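PDB 3CJH: mitochondrial import inner membrane translocase subunit TIM8 from Saccharomyces cerevisiae, which acts as an intermembrane-space chaperone, helping some multi-pass proteins insert into the mitochondrial inner membrane, and is needed to transfer beta-barrel precursors to the sorting and assembly machinery. Local coordinates for residues I54-V57 / N58-N62. Numbering follows the deposited sequence.
Sequences IRIV and NGLQN
Asn58 runs alongside Ile54 one helical turn earlier, its amide nitrogen ND2 lying 3.5 Å from the methyl CG2 of Ile54. That methyl stands opposite the backbone N of its own residue, whereas CG1 and CD1 lead off in another direction (chi1 -43°), so the branch that meets the amide is the short one. ND2 makes no hydrogen bond to Ile54 O, where the angle is poor; that oxygen accepts Asn58 N at 2.8 Å. Val57 and Gln61 repeat the arrangement further round the helix, their side chains running alongside each other. The side chain of Gln61 bends at chi2 (142°), and its NE2 comes to 3.3 Å from CG2 of Val57, a contact of amide with methyl. On another side of the helix, CD1 of Leu60 packs loosely on CG2 of Ile56 at 4.2 Å. All these pairs are i to i+4 neighbours near the C-terminal end of helix 36-62, the second arm of the helical hairpin of the small Tim fold, well beyond the twin CX3C motif. Behind the side chains, Gly59 N bonds to Arg55 O at 2.9 Å. Leu60 N makes the alpha-helical bond to Ile56 O (2.9 Å), and the same N-H has a second, weak acceptor in Val57 O. Val57 O also receives a weak bond from Gln61 N, 3.4 Å away. Further out, Ile56 and Leu60 both pack on apolar side chains of a neighbouring subunit, a chain of another protein, and Arg55 makes long, weak ion pairs with acidic side-chain atoms of that same subunit; Ile54 rests on a basic side chain of a further subunit of the six-chain assembly, also of another protein.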
ATOM      1  N   ILE B  54     -19.781  -5.804  -6.359  1.00 15.90           N
ATOM      2  CA  ILE B  54     -21.252  -5.898  -6.412  1.00 17.61           C
ATOM      3  C   ILE B  54     -21.795  -6.438  -5.093  1.00 16.22           C
ATOM      4  O   ILE B  54     -22.743  -5.910  -4.529  1.00 17.24           O
ATOM      5  CB  ILE B  54     -21.785  -6.839  -7.536  1.00 19.26           C
ATOM      6  CG1 ILE B  54     -21.047  -6.653  -8.859  1.00 21.02           C
ATOM      7  CG2 ILE B  54     -23.257  -6.578  -7.774  1.00 18.74           C
ATOM      8  CD1 ILE B  54     -21.574  -7.536  -9.968  1.00 21.57           C
ATOM      9  N   ARG B  55     -21.189  -7.508  -4.611  1.00 15.38           N
ATOM     10  CA  ARG B  55     -21.579  -8.101  -3.335  1.00 17.14           C
ATOM     11  C   ARG B  55     -21.530  -7.064  -2.197  1.00 17.11           C
ATOM     12  O   ARG B  55     -22.438  -6.971  -1.370  1.00 16.49           O
ATOM     13  CB  ARG B  55     -20.634  -9.252  -3.002  1.00 18.16           C
ATOM     14  CG  ARG B  55     -21.256 -10.329  -2.180  1.00 19.39           C
ATOM     15  CD  ARG B  55     -22.023 -11.255  -3.073  1.00 22.03           C
ATOM     16  NE  ARG B  55     -22.540 -12.395  -2.331  1.00 24.25           N
ATOM     17  CZ  ARG B  55     -23.741 -12.466  -1.765  1.00 25.47           C
ATOM     18  NH1 ARG B  55     -24.599 -11.443  -1.833  1.00 26.48           N
ATOM     19  NH2 ARG B  55     -24.092 -13.573  -1.114  1.00 25.81           N
ATOM     20  N   ILE B  56     -20.450  -6.289  -2.171  1.00 17.89           N
ATOM     21  CA  ILE B  56     -20.270  -5.253  -1.161  1.00 19.06           C
ATOM     22  C   ILE B  56     -21.319  -4.149  -1.281  1.00 21.24           C
ATOM     23  O   ILE B  56     -21.927  -3.774  -0.290  1.00 21.18           O
ATOM     24  CB  ILE B  56     -18.853  -4.641  -1.222  1.00 17.59           C
ATOM     25  CG1 ILE B  56     -17.886  -5.374  -0.280  1.00 17.92           C
ATOM     26  CG2 ILE B  56     -18.881  -3.169  -0.818  1.00 15.76           C
ATOM     27  CD1 ILE B  56     -18.036  -6.837  -0.237  1.00 18.49           C
ATOM     28  N   VAL B  57     -21.534  -3.646  -2.492  1.00 22.68           N
ATOM     29  CA  VAL B  57     -22.468  -2.541  -2.697  1.00 24.25           C
ATOM     30  C   VAL B  57     -23.906  -2.983  -2.447  1.00 26.36           C
ATOM     31  O   VAL B  57     -24.674  -2.267  -1.797  1.00 26.61           O
ATOM     32  CB  VAL B  57     -22.317  -1.896  -4.099  1.00 24.96           C
ATOM     33  CG1 VAL B  57     -22.376  -2.928  -5.183  1.00 25.90           C
ATOM     34  CG2 VAL B  57     -23.386  -0.837  -4.324  1.00 25.57           C
ATOM     35  N   ASN B  58     -24.274  -4.159  -2.951  1.00 28.84           N
ATOM     36  CA  ASN B  58     -25.601  -4.709  -2.664  1.00 30.40           C
ATOM     37  C   ASN B  58     -25.760  -4.784  -1.160  1.00 32.53           C
ATOM     38  O   ASN B  58     -26.717  -4.246  -0.612  1.00 34.34           O
ATOM     39  CB  ASN B  58     -25.795  -6.103  -3.272  1.00 31.11           C
ATOM     40  CG  ASN B  58     -26.166  -6.062  -4.754  1.00 32.16           C
ATOM     41  OD1 ASN B  58     -26.717  -5.068  -5.256  1.00 31.70           O
ATOM     42  ND2 ASN B  58     -25.870  -7.161  -5.463  1.00 32.03           N
ATOM     43  N   GLY B  59     -24.792  -5.423  -0.502  1.00 33.44           N
ATOM     44  CA  GLY B  59     -24.780  -5.577   0.960  1.00 34.17           C
ATOM     45  C   GLY B  59     -24.854  -4.287   1.764  1.00 35.37           C
ATOM     46  O   GLY B  59     -25.379  -4.273   2.870  1.00 34.29           O
ATOM     47  N   LEU B  60     -24.328  -3.200   1.210  1.00 38.43           N
ATOM     48  CA  LEU B  60     -24.391  -1.886   1.867  1.00 40.75           C
ATOM     49  C   LEU B  60     -25.804  -1.265   1.825  1.00 44.63           C
ATOM     50  O   LEU B  60     -26.155  -0.449   2.682  1.00 45.82           O
ATOM     51  CB  LEU B  60     -23.335  -0.916   1.286  1.00 39.81           C
ATOM     52  CG  LEU B  60     -21.879  -1.122   1.742  1.00 38.93           C
ATOM     53  CD1 LEU B  60     -20.967  -0.059   1.165  1.00 37.69           C
ATOM     54  CD2 LEU B  60     -21.771  -1.120   3.246  1.00 38.60           C
ATOM     55  N   GLN B  61     -26.628  -1.664   0.864  1.00 47.68           N
ATOM     56  CA  GLN B  61     -27.989  -1.146   0.805  1.00 49.92           C
ATOM     57  C   GLN B  61     -28.913  -1.954   1.716  1.00 51.56           C
ATOM     58  O   GLN B  61     -29.294  -1.471   2.783  1.00 51.72           O
ATOM     59  CB  GLN B  61     -28.462  -1.097  -0.645  1.00 50.88           C
ATOM     60  CG  GLN B  61     -27.786   0.036  -1.415  1.00 51.18           C
ATOM     61  CD  GLN B  61     -27.431  -0.325  -2.844  1.00 52.45           C
ATOM     62  OE1 GLN B  61     -28.095  -1.149  -3.485  1.00 51.65           O
ATOM     63  NE2 GLN B  61     -26.371   0.302  -3.355  1.00 52.79           N
ATOM     64  N   ASN B  62     -29.240  -3.182   1.317  1.00 54.06           N
ATOM     65  CA  ASN B  62     -30.081  -4.086   2.124  1.00 56.29           C
ATOM     66  C   ASN B  62     -29.838  -3.915   3.632  1.00 57.11           C
ATOM     67  O   ASN B  62     -30.786  -3.768   4.414  1.00 58.41           O
ATOM     68  CB  ASN B  62     -29.812  -5.557   1.756  1.00 57.31           C
ATOM     69  CG  ASN B  62     -29.866  -5.820   0.256  1.00 57.90           C
ATOM     70  OD1 ASN B  62     -30.721  -5.280  -0.455  1.00 57.92           O
ATOM     71  ND2 ASN B  62     -28.948  -6.662  -0.232  1.00 57.04           N
TER